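Local structure of outer envelope protein 64, mitochondrial (6HPG) at residues K24-Y29 with A47-E52; A38-Y43 with M67-K72; Q58-C63 with T82-L87; K75-R80 with A94-H99. The protein acts, through its TPR domain, probably as a chaperone receptor that mediates Hsp90-dependent targeting of proteins to mitochondria. All blocks are in the same frame, centred on the assembly; numbering follows the deposited sequence.

Contact 1 (K24-Y29 with A47-E52); sequences KAVNFY and AAAFLE
Two neighbouring tetratricopeptide repeats (TPRs) meet here: helix 22-35 of TPR 1 packs against helix 40-52 of TPR 2. The short segments run almost antiparallel, at 154° between their N-to-C directions, and their axes approach to 8.9 Å. No hydrogen bond crosses between them, so apolar surface alone makes the join.

The aliphatic packing centres on Ala-49, whose single methyl sits among three side chains of the other helix. Its CB lies 4.0 Å from Ala-25 CB, a methyl-to-methyl touch; alanine on both helices leaves room for the valine and the rings beside it. Val-26 CG2 comes nearer still, 3.7 Å from Ala-49 CB. Because Val-26 has CG1 anti to the backbone N (chi1 161°), both of its branches face the second helix, and CG2 can serve Ala-49 and Phe-50 at once.

The aromatic contacts are of two kinds. Toward Phe-50, Val-26 CG2 makes an off-centre CH-pi contact, 4.2 Å from the ring centroid and 29° off the ring normal. Val-26 CG1 reaches the far end of the same ring, 4.0 Å from Phe-50 CZ, so both methyls of the valine are used on it, the two side chains crossing at about a right angle. Beyond the contact the ring also lies against Gln-58 and Asp-62 of helix 56-69. Tyr-29, by contrast, presents its edge to the alanine methyl; a tyrosine suits this place because its hydroxyl reaches past the apolar patch to a hydrogen bond with Asn-14 OD1, while Tyr-29 CE2 stands 4.5 Å from Ala-49 CB.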
loop_
_atom_site.group_PDB
_atom_site.type_symbol
_atom_site.label_atom_id
_atom_site.label_comp_id
_atom_site.label_asym_id
_atom_site.label_seq_id
_atom_site.Cartn_x
_atom_site.Cartn_y
_atom_site.Cartn_z
ATOM N N LYS A 24 -3.957 -7.157 -13.897
ATOM C CA LYS A 24 -3.942 -6.026 -14.820
ATOM C C LYS A 24 -3.473 -4.785 -14.091
ATOM O O LYS A 24 -2.667 -4.034 -14.629
ATOM C CB LYS A 24 -5.289 -5.778 -15.485
ATOM C CG LYS A 24 -5.464 -6.571 -16.789
ATOM C CD LYS A 24 -6.907 -6.972 -17.097
ATOM C CE LYS A 24 -7.009 -8.466 -17.415
ATOM N NZ LYS A 24 -8.390 -8.893 -17.787
ATOM N N ALA A 25 -3.962 -4.601 -12.866
ATOM C CA ALA A 25 -3.589 -3.460 -12.025
ATOM C C ALA A 25 -2.104 -3.458 -11.766
ATOM O O ALA A 25 -1.427 -2.459 -11.990
ATOM C CB ALA A 25 -4.348 -3.490 -10.706
ATOM N N VAL A 26 -1.602 -4.606 -11.301
ATOM C CA VAL A 26 -0.160 -4.824 -11.057
ATOM C C VAL A 26 0.663 -4.461 -12.302
ATOM O O VAL A 26 1.707 -3.849 -12.192
ATOM C CB VAL A 26 0.147 -6.314 -10.656
ATOM C CG1 VAL A 26 1.622 -6.711 -10.847
ATOM C CG2 VAL A 26 -0.282 -6.618 -9.230
ATOM N N ASN A 27 0.204 -4.918 -13.461
ATOM C CA ASN A 27 0.931 -4.715 -14.689
ATOM C C ASN A 27 0.929 -3.242 -15.124
ATOM O O ASN A 27 1.967 -2.744 -15.564
ATOM C CB ASN A 27 0.397 -5.637 -15.782
ATOM C CG ASN A 27 0.802 -7.090 -15.544
ATOM O OD1 ASN A 27 1.860 -7.350 -14.996
ATOM N ND2 ASN A 27 -0.028 -8.034 -15.982
ATOM N N PHE A 28 -0.197 -2.547 -14.944
ATOM C CA PHE A 28 -0.241 -1.107 -15.222
ATOM C C PHE A 28 0.674 -0.332 -14.275
ATOM O O PHE A 28 1.400 0.557 -14.720
ATOM C CB PHE A 28 -1.692 -0.530 -15.179
ATOM C CG PHE A 28 -2.487 -0.761 -16.445
ATOM C CD1 PHE A 28 -1.986 -0.377 -17.680
ATOM C CD2 PHE A 28 -3.754 -1.338 -16.403
ATOM C CE1 PHE A 28 -2.698 -0.602 -18.844
ATOM C CE2 PHE A 28 -4.462 -1.582 -17.571
ATOM C CZ PHE A 28 -3.923 -1.209 -18.795
ATOM N N TYR A 29 0.700 -0.734 -13.007
ATOM C CA TYR A 29 1.450 -0.048 -11.988
ATOM C C TYR A 29 2.912 -0.323 -12.174
ATOM O O TYR A 29 3.747 0.573 -11.958
ATOM C CB TYR A 29 0.972 -0.432 -10.593
ATOM C CG TYR A 29 -0.454 0.007 -10.196
ATOM C CD1 TYR A 29 -0.950 1.277 -10.489
ATOM C CD2 TYR A 29 -1.264 -0.831 -9.455
ATOM C CE1 TYR A 29 -2.217 1.676 -10.059
ATOM C CE2 TYR A 29 -2.498 -0.433 -9.034
ATOM C CZ TYR A 29 -2.985 0.813 -9.353
ATOM O OH TYR A 29 -4.252 1.181 -8.895
ATOM N N ALA A 47 1.302 -2.204 -4.126
ATOM C CA ALA A 47 1.092 -2.978 -2.905
ATOM C C ALA A 47 -0.350 -3.408 -2.694
ATOM O O ALA A 47 -0.611 -4.556 -2.316
ATOM C CB ALA A 47 1.545 -2.219 -1.678
ATOM N N ALA A 48 -1.265 -2.459 -2.839
ATOM C CA ALA A 48 -2.699 -2.769 -2.683
ATOM C C ALA A 48 -3.112 -3.876 -3.637
ATOM O O ALA A 48 -3.801 -4.793 -3.255
ATOM C CB ALA A 48 -3.531 -1.527 -2.955
ATOM N N ALA A 49 -2.725 -3.786 -4.917
ATOM C CA ALA A 49 -3.063 -4.893 -5.870
ATOM C C ALA A 49 -2.452 -6.232 -5.429
ATOM O O ALA A 49 -3.140 -7.265 -5.468
ATOM C CB ALA A 49 -2.639 -4.563 -7.293
ATOM N N PHE A 50 -1.222 -6.195 -4.885
ATOM C CA PHE A 50 -0.566 -7.412 -4.389
ATOM C C PHE A 50 -1.236 -8.035 -3.159
ATOM O O PHE A 50 -1.351 -9.266 -3.063
ATOM C CB PHE A 50 0.920 -7.177 -4.082
ATOM C CG PHE A 50 1.843 -7.220 -5.286
ATOM C CD1 PHE A 50 1.720 -8.204 -6.291
ATOM C CD2 PHE A 50 2.898 -6.307 -5.384
ATOM C CE1 PHE A 50 2.612 -8.240 -7.347
ATOM C CE2 PHE A 50 3.770 -6.323 -6.472
ATOM C CZ PHE A 50 3.637 -7.289 -7.436
ATOM N N LEU A 51 -1.648 -7.196 -2.216
ATOM C CA LEU A 51 -2.433 -7.658 -1.091
ATOM C C LEU A 51 -3.657 -8.483 -1.523
ATOM O O LEU A 51 -3.966 -9.516 -0.969
ATOM C CB LEU A 51 -2.920 -6.466 -0.290
ATOM C CG LEU A 51 -1.899 -5.812 0.627
ATOM C CD1 LEU A 51 -2.576 -4.760 1.489
ATOM C CD2 LEU A 51 -1.237 -6.834 1.506
ATOM N N GLU A 52 -4.335 -8.021 -2.541
ATOM C CA GLU A 52 -5.535 -8.708 -2.976
ATOM C C GLU A 52 -5.245 -10.092 -3.603
ATOM O O GLU A 52 -6.114 -10.940 -3.630
ATOM C CB GLU A 52 -6.258 -7.807 -3.935
ATOM C CG GLU A 52 -6.761 -6.516 -3.287
ATOM C CD GLU A 52 -8.144 -6.660 -2.645
ATOM O OE1 GLU A 52 -8.681 -7.787 -2.657
ATOM O OE2 GLU A 52 -8.698 -5.636 -2.186
#

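Contact 2 (A38-Y43 with M67-K72); sequences ANATYY and MLIDKK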
loop_
_atom_site.group_PDB
_atom_site.type_symbol
_atom_site.label_atom_id
_atom_site.label_comp_id
_atom_site.label_asym_id
_atom_site.label_seq_id
_atom_site.Cartn_x
_atom_site.Cartn_y
_atom_site.Cartn_z
ATOM N N ALA A 38 10.090 7.395 -9.159
ATOM C CA ALA A 38 10.211 8.290 -8.022
ATOM C C ALA A 38 8.859 8.702 -7.519
ATOM O O ALA A 38 8.736 9.816 -7.037
ATOM C CB ALA A 38 11.043 9.546 -8.420
ATOM N N ASN A 39 7.842 7.839 -7.630
ATOM C CA ASN A 39 6.487 8.175 -7.125
ATOM C C ASN A 39 6.022 7.165 -6.108
ATOM O O ASN A 39 5.817 5.987 -6.446
ATOM C CB ASN A 39 5.481 8.263 -8.254
ATOM C CG ASN A 39 4.172 8.895 -7.806
ATOM O OD1 ASN A 39 3.339 8.252 -7.156
ATOM N ND2 ASN A 39 4.015 10.169 -8.094
ATOM N N ALA A 40 5.873 7.618 -4.863
ATOM C CA ALA A 40 5.515 6.724 -3.772
ATOM C C ALA A 40 4.145 6.100 -3.970
ATOM O O ALA A 40 3.946 4.931 -3.629
ATOM C CB ALA A 40 5.554 7.462 -2.455
ATOM N N THR A 41 3.191 6.901 -4.461
ATOM C CA THR A 41 1.808 6.441 -4.721
ATOM C C THR A 41 1.752 5.266 -5.748
ATOM O O THR A 41 0.938 4.349 -5.629
ATOM C CB THR A 41 0.973 7.664 -5.149
ATOM O OG1 THR A 41 1.066 8.631 -4.117
ATOM C CG2 THR A 41 -0.490 7.329 -5.367
ATOM N N TYR A 42 2.670 5.239 -6.715
ATOM C CA TYR A 42 2.637 4.165 -7.726
ATOM C C TYR A 42 2.957 2.824 -7.091
ATOM O O TYR A 42 2.241 1.840 -7.306
ATOM C CB TYR A 42 3.670 4.403 -8.839
ATOM C CG TYR A 42 3.474 5.570 -9.769
ATOM C CD1 TYR A 42 2.519 6.542 -9.543
ATOM C CD2 TYR A 42 4.343 5.733 -10.853
ATOM C CE1 TYR A 42 2.394 7.588 -10.388
ATOM C CE2 TYR A 42 4.203 6.771 -11.733
ATOM C CZ TYR A 42 3.257 7.723 -11.487
ATOM O OH TYR A 42 3.134 8.797 -12.335
ATOM N N TYR A 43 4.017 2.824 -6.266
ATOM C CA TYR A 43 4.372 1.691 -5.416
ATOM C C TYR A 43 3.282 1.291 -4.366
ATOM O O TYR A 43 3.001 0.106 -4.169
ATOM C CB TYR A 43 5.725 1.947 -4.692
ATOM C CG TYR A 43 6.997 1.747 -5.557
ATOM C CD1 TYR A 43 7.564 0.502 -5.689
ATOM C CD2 TYR A 43 7.625 2.816 -6.169
ATOM C CE1 TYR A 43 8.741 0.290 -6.451
ATOM C CE2 TYR A 43 8.810 2.634 -6.942
ATOM C CZ TYR A 43 9.347 1.360 -7.072
ATOM O OH TYR A 43 10.473 1.142 -7.813
ATOM N N MET A 67 7.894 4.121 1.298
ATOM C CA MET A 67 8.329 4.908 2.464
ATOM C C MET A 67 9.708 5.558 2.225
ATOM O O MET A 67 9.947 6.619 2.741
ATOM C CB MET A 67 8.364 4.044 3.702
ATOM C CG MET A 67 7.031 3.488 4.144
ATOM S SD MET A 67 7.344 2.159 5.313
ATOM C CE MET A 67 5.706 1.412 5.429
ATOM N N LEU A 68 10.582 4.927 1.438
ATOM C CA LEU A 68 11.884 5.526 1.033
ATOM C C LEU A 68 11.685 6.804 0.234
ATOM O O LEU A 68 12.328 7.814 0.465
ATOM C CB LEU A 68 12.701 4.558 0.180
ATOM C CG LEU A 68 13.140 3.198 0.714
ATOM C CD1 LEU A 68 13.979 2.498 -0.348
ATOM C CD2 LEU A 68 13.926 3.332 2.005
ATOM N N ILE A 69 10.751 6.744 -0.707
ATOM C CA ILE A 69 10.384 7.894 -1.503
ATOM C C ILE A 69 9.658 8.929 -0.633
ATOM O O ILE A 69 9.938 10.115 -0.716
ATOM C CB ILE A 69 9.526 7.462 -2.726
ATOM C CG1 ILE A 69 10.376 6.616 -3.686
ATOM C CG2 ILE A 69 8.970 8.679 -3.456
ATOM C CD1 ILE A 69 9.579 5.763 -4.672
ATOM N N ASP A 70 8.737 8.485 0.223
ATOM C CA ASP A 70 7.989 9.412 1.055
ATOM C C ASP A 70 7.576 8.770 2.368
ATOM O O ASP A 70 6.581 8.017 2.466
ATOM C CB ASP A 70 6.777 9.909 0.289
ATOM C CG ASP A 70 5.869 10.833 1.101
ATOM O OD1 ASP A 70 6.310 11.493 2.070
ATOM O OD2 ASP A 70 4.688 10.894 0.728
ATOM N N LYS A 71 8.342 9.133 3.378
ATOM C CA LYS A 71 8.106 8.708 4.756
ATOM C C LYS A 71 6.729 8.947 5.275
ATOM O O LYS A 71 6.314 8.242 6.175
ATOM C CB LYS A 71 9.091 9.421 5.707
ATOM C CG LYS A 71 10.352 8.612 5.977
ATOM C CD LYS A 71 11.167 9.147 7.149
ATOM C CE LYS A 71 11.932 8.021 7.834
ATOM N NZ LYS A 71 12.780 8.526 8.947
ATOM N N LYS A 72 6.038 9.975 4.774
ATOM C CA LYS A 72 4.742 10.355 5.312
ATOM C C LYS A 72 3.552 9.673 4.597
ATOM O O LYS A 72 2.438 10.006 4.864
ATOM C CB LYS A 72 4.622 11.872 5.316
ATOM C CG LYS A 72 5.628 12.520 6.263
ATOM C CD LYS A 72 5.618 14.029 6.139
ATOM C CE LYS A 72 6.396 14.674 7.275
ATOM N NZ LYS A 72 6.642 16.123 7.027
#
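Ile-69, in the last turn of helix 56-69, carries most of this contact. Its CB already lies 4.0 Å from Ala-40 CB. From there the chain forks. The CG2 branch, anti to the backbone N, dips to the start of the other helix, 3.6 Å from Ala-40 N, and also meets Ala-40 CB and the carbonyl oxygen of Ala-38. The CG1 branch runs out the other way, extended, and delivers CD1 to the Tyr-43 ring, 3.8 Å from Tyr-43 CD2, the two side chains crossing at about a right angle. Thus the tail of one helix of TPR 2 closes over the head of its antiparallel partner, helix 40-52, as in the antiparallel helical hairpin of a TPR. A small residue suits position 40, since Asp-70 CB also comes within 3.9 Å of Ala-40 CB. An alanine in place of Ile-69 would remove both branches and would probably loosen the grip on Ala-40 and Tyr-43 together. Asn-39 is the N-cap, its OD1 accepting a weak capping hydrogen bond from Tyr-42 N. At the other end Asp-70 leaves the helix in an Asx turn: Lys-72 N donates to Asp-70 OD1 over 3.1 Å, arriving from above the carboxylate plane.

Contact 3 (Q58-C63 with T82-L87); sequences QAEQDC and TARESL
Helix 56-69 of TPR 2 and helix 74-86 of TPR 3 face each other here, joining successive repeats of the TPR array. The segments are nearly antiparallel (149°) and their axes stay 9.6 Å apart, a spacing filled mainly by one long side chain, Glu-60.

The tight part is built by that glutamate. Its CG is anti to the carbonyl carbon and the chain is extended beyond, so the methylenes cross the gap and set Glu-60 CG 3.7 Å from Ala-83 CB. Farther out the carboxylate settles over the opposite helix: Glu-60 OE2 is 3.3 Å from Arg-84 CG, the aliphatic part of the arginine rather than its charge. The same oxygen lies near the backbone N of Arg-84 at an angle too poor for a hydrogen bond. Its salt bridge is made instead with Arg-89, while the Arg-84 guanidinium turns to Asp-96. Glu-60 OE2 and Arg-84 NE are 4.5 Å apart, too far for a salt bridge, so the attraction between them is probably only modest. An alanine in place of Glu-60 would lose the methylene packing on Ala-83 and the bridge to Arg-89, and would probably weaken the link between these helices.

The loose part lies deeper in, where Ala-59 CB and Ala-83 CB are 4.5 Å apart, two buried methyls that barely touch and add little surface. Where helix 74-86 has just ended, on the partly exposed side, a methyl still lies close to the carboxylate, with Leu-87 CD1 3.5 Å from Glu-60 OE2.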
loop_
_atom_site.group_PDB
_atom_site.type_symbol
_atom_site.label_atom_id
_atom_site.label_comp_id
_atom_site.label_asym_id
_atom_site.label_seq_id
_atom_site.Cartn_x
_atom_site.Cartn_y
_atom_site.Cartn_z
ATOM N N GLN A 58 5.766 -9.194 -1.703
ATOM C CA GLN A 58 5.871 -8.185 -2.747
ATOM C C GLN A 58 5.148 -6.923 -2.308
ATOM O O GLN A 58 5.577 -5.830 -2.642
ATOM C CB GLN A 58 5.316 -8.708 -4.094
ATOM C CG GLN A 58 6.107 -9.902 -4.622
ATOM C CD GLN A 58 5.507 -10.434 -5.907
ATOM O OE1 GLN A 58 4.703 -11.382 -5.905
ATOM N NE2 GLN A 58 5.834 -9.785 -6.996
ATOM N N ALA A 59 4.034 -7.081 -1.590
ATOM C CA ALA A 59 3.327 -5.897 -1.065
ATOM C C ALA A 59 4.220 -5.125 -0.079
ATOM O O ALA A 59 4.318 -3.901 -0.156
ATOM C CB ALA A 59 2.010 -6.301 -0.399
ATOM N N GLU A 60 4.871 -5.878 0.825
ATOM C CA GLU A 60 5.799 -5.323 1.812
ATOM C C GLU A 60 6.931 -4.570 1.163
ATOM O O GLU A 60 7.194 -3.429 1.542
ATOM C CB GLU A 60 6.371 -6.411 2.733
ATOM C CG GLU A 60 5.377 -6.839 3.800
ATOM C CD GLU A 60 5.750 -8.122 4.551
ATOM O OE1 GLU A 60 6.779 -8.785 4.224
ATOM O OE2 GLU A 60 4.975 -8.478 5.470
ATOM N N GLN A 61 7.587 -5.193 0.181
ATOM C CA GLN A 61 8.734 -4.554 -0.468
ATOM C C GLN A 61 8.264 -3.259 -1.087
ATOM O O GLN A 61 8.901 -2.235 -0.960
ATOM C CB GLN A 61 9.343 -5.432 -1.545
ATOM C CG GLN A 61 10.101 -6.598 -0.995
ATOM C CD GLN A 61 10.063 -7.771 -1.932
ATOM O OE1 GLN A 61 10.286 -7.627 -3.131
ATOM N NE2 GLN A 61 9.766 -8.939 -1.396
ATOM N N ASP A 62 7.113 -3.311 -1.739
ATOM C CA ASP A 62 6.543 -2.087 -2.327
ATOM C C ASP A 62 6.165 -1.000 -1.316
ATOM O O ASP A 62 6.319 0.169 -1.622
ATOM C CB ASP A 62 5.309 -2.415 -3.175
ATOM C CG ASP A 62 5.639 -2.822 -4.592
ATOM O OD1 ASP A 62 6.860 -2.912 -4.971
ATOM O OD2 ASP A 62 4.633 -3.092 -5.304
ATOM N N CYS A 63 5.543 -1.362 -0.191
ATOM C CA CYS A 63 5.293 -0.365 0.844
ATOM C C CYS A 63 6.585 0.144 1.397
ATOM O O CYS A 63 6.656 1.301 1.763
ATOM C CB CYS A 63 4.522 -0.910 2.023
ATOM S SG CYS A 63 2.930 -1.502 1.562
ATOM N N THR A 82 -0.813 -4.607 7.209
ATOM C CA THR A 82 -1.748 -5.672 6.843
ATOM C C THR A 82 -1.014 -6.918 6.368
ATOM O O THR A 82 -1.434 -8.012 6.699
ATOM C CB THR A 82 -2.752 -5.202 5.778
ATOM O OG1 THR A 82 -3.378 -4.006 6.243
ATOM C CG2 THR A 82 -3.824 -6.251 5.489
ATOM N N ALA A 83 0.064 -6.748 5.597
ATOM C CA ALA A 83 0.780 -7.885 5.005
ATOM C C ALA A 83 1.501 -8.613 6.125
ATOM O O ALA A 83 1.565 -9.845 6.150
ATOM C CB ALA A 83 1.777 -7.442 3.919
ATOM N N ARG A 84 2.064 -7.838 7.047
ATOM C CA ARG A 84 2.689 -8.400 8.205
ATOM C C ARG A 84 1.707 -9.166 9.092
ATOM O O ARG A 84 1.995 -10.284 9.471
ATOM C CB ARG A 84 3.397 -7.322 8.991
ATOM C CG ARG A 84 4.687 -6.946 8.327
ATOM C CD ARG A 84 5.199 -5.664 8.933
ATOM N NE ARG A 84 6.517 -5.368 8.411
ATOM C CZ ARG A 84 7.277 -4.362 8.843
ATOM N NH1 ARG A 84 6.852 -3.514 9.805
ATOM N NH2 ARG A 84 8.472 -4.204 8.306
ATOM N N GLU A 85 0.559 -8.585 9.397
ATOM C CA GLU A 85 -0.434 -9.290 10.214
ATOM C C GLU A 85 -0.897 -10.597 9.533
ATOM O O GLU A 85 -1.171 -11.597 10.215
ATOM C CB GLU A 85 -1.607 -8.393 10.498
ATOM C CG GLU A 85 -2.672 -9.059 11.316
ATOM C CD GLU A 85 -3.797 -8.129 11.646
ATOM O OE1 GLU A 85 -4.640 -8.516 12.489
ATOM O OE2 GLU A 85 -3.855 -7.009 11.078
ATOM N N SER A 86 -0.970 -10.564 8.199
ATOM C CA SER A 86 -1.272 -11.742 7.382
ATOM C C SER A 86 -0.171 -12.779 7.479
ATOM O O SER A 86 -0.461 -13.977 7.484
ATOM C CB SER A 86 -1.465 -11.366 5.920
ATOM O OG SER A 86 -2.662 -10.642 5.746
ATOM N N LEU A 87 1.085 -12.325 7.529
ATOM C CA LEU A 87 2.217 -13.227 7.725
ATOM C C LEU A 87 2.507 -13.506 9.205
ATOM O O LEU A 87 3.621 -13.893 9.549
ATOM C CB LEU A 87 3.461 -12.674 7.021
ATOM C CG LEU A 87 3.403 -12.663 5.500
ATOM C CD1 LEU A 87 4.629 -11.941 4.973
ATOM C CD2 LEU A 87 3.302 -14.076 4.927
#

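Contact 4 (K75-R80 with A94-H99); sequences KAYLRR and AADFRH
Arg-80 grips Asp-96 side-on with two nitrogens, one for each carboxylate oxygen. Arg-80 NE donates to Asp-96 OD2 over 3.2 Å at 172°, meeting it from above the carboxylate plane, and Arg-80 NH1 to Asp-96 OD1 over 3.0 Å at 166°, using the syn lone pair of OD1. Both oxygens lie almost in the guanidinium plane. A bend at chi3 of the arginine brings the group round to face the aspartate. Arg-80 NH2 goes to Thr-64 OG1, and Asp-96 OD2 takes a second salt bridge from Arg-84.

Around this bridge the two antiparallel helices of TPR 3, 74-86 and 90-103, pack closely, their axes 7.9 Å apart. The short aspartate side chain suits that spacing: Asp-96 CB rests 3.4 Å from Tyr-77 O. Next comes a T-shaped aromatic pair, with the edge of His-99 toward one face of Tyr-77, planes at 64°; His-99 CD2 reaches to 3.6 Å from Tyr-77 CZ. The tyrosine hydroxyl is held by Lys-71 O, which helps to fix the ring.

Farther out Phe-97 crosses Leu-78 at about a right angle, with Phe-97 CE1 3.5 Å from Leu-78 O and Phe-97 CD1 4.1 Å from Leu-78 CD2; its ring also touches Ala-113 and Leu-117 of helix 108-118. Lys-75 and Arg-79 bind a peptide held by the domain, the lysine with a salt bridge and the arginine with hydrogen bonds to its backbone, consistent with a chaperone-receptor role.

Buried between two arginines, Asp-96 probably stays ionised, and its charge is likely to offset the mutual repulsion of Arg-80 and Arg-84.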
loop_
_atom_site.group_PDB
_atom_site.type_symbol
_atom_site.label_atom_id
_atom_site.label_comp_id
_atom_site.label_asym_id
_atom_site.label_seq_id
_atom_site.Cartn_x
_atom_site.Cartn_y
_atom_site.Cartn_z
ATOM N N LYS A 75 -0.831 5.236 3.752
ATOM C CA LYS A 75 -1.239 3.954 3.213
ATOM C C LYS A 75 -0.121 2.915 3.111
ATOM O O LYS A 75 -0.389 1.739 3.255
ATOM C CB LYS A 75 -2.002 4.137 1.892
ATOM C CG LYS A 75 -3.376 4.776 2.101
ATOM C CD LYS A 75 -4.302 4.617 0.900
ATOM C CE LYS A 75 -5.464 5.611 0.915
ATOM N NZ LYS A 75 -6.399 5.484 -0.262
ATOM N N ALA A 76 1.125 3.350 2.960
ATOM C CA ALA A 76 2.267 2.444 2.984
ATOM C C ALA A 76 2.418 1.697 4.318
ATOM O O ALA A 76 2.736 0.497 4.348
ATOM C CB ALA A 76 3.549 3.204 2.590
ATOM N N TYR A 77 2.162 2.404 5.427
ATOM C CA TYR A 77 2.176 1.823 6.742
ATOM C C TYR A 77 0.977 0.872 6.993
ATOM O O TYR A 77 1.150 -0.261 7.499
ATOM C CB TYR A 77 2.316 2.914 7.827
ATOM C CG TYR A 77 3.584 3.672 7.668
ATOM C CD1 TYR A 77 4.829 3.115 8.043
ATOM C CD2 TYR A 77 3.587 4.896 7.081
ATOM C CE1 TYR A 77 6.022 3.797 7.815
ATOM C CE2 TYR A 77 4.770 5.578 6.846
ATOM C CZ TYR A 77 5.980 5.036 7.220
ATOM O OH TYR A 77 7.118 5.768 6.972
ATOM N N LEU A 78 -0.227 1.344 6.652
ATOM C CA LEU A 78 -1.457 0.533 6.747
ATOM C C LEU A 78 -1.343 -0.777 5.994
ATOM O O LEU A 78 -1.642 -1.832 6.531
ATOM C CB LEU A 78 -2.629 1.306 6.184
ATOM C CG LEU A 78 -3.016 2.587 6.959
ATOM C CD1 LEU A 78 -4.267 3.203 6.356
ATOM C CD2 LEU A 78 -3.285 2.293 8.409
ATOM N N ARG A 79 -0.894 -0.687 4.739
ATOM C CA ARG A 79 -0.687 -1.857 3.862
ATOM C C ARG A 79 0.474 -2.792 4.261
ATOM O O ARG A 79 0.290 -4.030 4.238
ATOM C CB ARG A 79 -0.555 -1.434 2.395
ATOM C CG ARG A 79 -1.895 -0.924 1.817
ATOM C CD ARG A 79 -1.809 -0.380 0.390
ATOM N NE ARG A 79 -3.128 0.106 0.040
ATOM C CZ ARG A 79 -3.402 1.199 -0.644
ATOM N NH1 ARG A 79 -2.447 1.965 -1.160
ATOM N NH2 ARG A 79 -4.662 1.511 -0.823
ATOM N N ARG A 80 1.640 -2.242 4.633
ATOM C CA ARG A 80 2.717 -3.098 5.125
ATOM C C ARG A 80 2.277 -3.787 6.421
ATOM O O ARG A 80 2.529 -4.990 6.618
ATOM C CB ARG A 80 4.020 -2.338 5.341
ATOM C CG ARG A 80 5.212 -3.284 5.343
ATOM C CD ARG A 80 6.560 -2.614 5.343
ATOM N NE ARG A 80 6.810 -1.881 6.581
ATOM C CZ ARG A 80 7.906 -1.163 6.807
ATOM N NH1 ARG A 80 8.043 -0.525 7.951
ATOM N NH2 ARG A 80 8.889 -1.110 5.905
ATOM N N ALA A 94 2.105 -4.111 14.365
ATOM C CA ALA A 94 1.719 -3.068 15.323
ATOM C C ALA A 94 2.592 -1.841 15.158
ATOM O O ALA A 94 2.111 -0.739 15.210
ATOM C CB ALA A 94 1.767 -3.571 16.760
ATOM N N ALA A 95 3.880 -2.023 14.945
ATOM C CA ALA A 95 4.733 -0.882 14.722
ATOM C C ALA A 95 4.224 -0.014 13.557
ATOM O O ALA A 95 4.185 1.243 13.654
ATOM C CB ALA A 95 6.145 -1.340 14.488
ATOM N N ASP A 96 3.829 -0.680 12.464
ATOM C CA ASP A 96 3.366 0.025 11.291
ATOM C C ASP A 96 1.987 0.627 11.544
ATOM O O ASP A 96 1.753 1.783 11.181
ATOM C CB ASP A 96 3.270 -0.888 10.077
ATOM C CG ASP A 96 4.588 -1.255 9.487
ATOM O OD1 ASP A 96 5.625 -0.564 9.661
ATOM O OD2 ASP A 96 4.545 -2.277 8.769
ATOM N N PHE A 97 1.081 -0.120 12.183
ATOM C CA PHE A 97 -0.225 0.452 12.446
ATOM C C PHE A 97 -0.056 1.644 13.448
ATOM O O PHE A 97 -0.807 2.610 13.393
ATOM C CB PHE A 97 -1.253 -0.604 12.915
ATOM C CG PHE A 97 -1.799 -1.500 11.797
ATOM C CD1 PHE A 97 -2.556 -0.973 10.746
ATOM C CD2 PHE A 97 -1.606 -2.898 11.833
ATOM C CE1 PHE A 97 -3.044 -1.807 9.734
ATOM C CE2 PHE A 97 -2.098 -3.729 10.822
ATOM C CZ PHE A 97 -2.810 -3.186 9.770
ATOM N N ARG A 98 0.946 1.584 14.332
ATOM C CA ARG A 98 1.170 2.674 15.307
ATOM C C ARG A 98 1.708 3.891 14.624
ATOM O O ARG A 98 1.272 5.009 14.902
ATOM C CB ARG A 98 2.031 2.221 16.463
ATOM C CG ARG A 98 1.202 1.480 17.533
ATOM C CD ARG A 98 2.095 0.755 18.503
ATOM N NE ARG A 98 1.347 0.047 19.539
ATOM C CZ ARG A 98 1.835 -0.941 20.290
ATOM N NH1 ARG A 98 3.087 -1.366 20.155
ATOM N NH2 ARG A 98 1.068 -1.499 21.227
ATOM N N HIS A 99 2.622 3.679 13.669
ATOM C CA HIS A 99 3.169 4.788 12.936
ATOM C C HIS A 99 2.182 5.504 12.004
ATOM O O HIS A 99 2.277 6.733 11.826
ATOM C CB HIS A 99 4.409 4.404 12.138
ATOM C CG HIS A 99 5.243 5.587 11.800
ATOM N ND1 HIS A 99 5.912 6.313 12.766
ATOM C CD2 HIS A 99 5.473 6.216 10.627
ATOM C CE1 HIS A 99 6.558 7.314 12.196
ATOM N NE2 HIS A 99 6.309 7.277 10.899
#

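In the fold
From the N terminus, contact 1 closes the first loop, bringing helix 22-35 of TPR 1 to helix 40-52. Before it closes, contact 2 opens at the start of helix 40-52, so the two cross; contact 2 closes at the end of helix 56-69, within TPR 2. Contact 3 crosses contact 2 in turn, leaving helix 56-69 for helix 74-86, and contact 4 crosses contact 3, pairing helices 74-86 and 90-103 inside TPR 3. None nests in another, and contacts 1 and 3, like 2 and 4, follow in series. Contacts 1 and 3 thus join successive repeats, whereas contacts 2 and 4 pair helices within one; contacts 3 and 4 share helix 74-86.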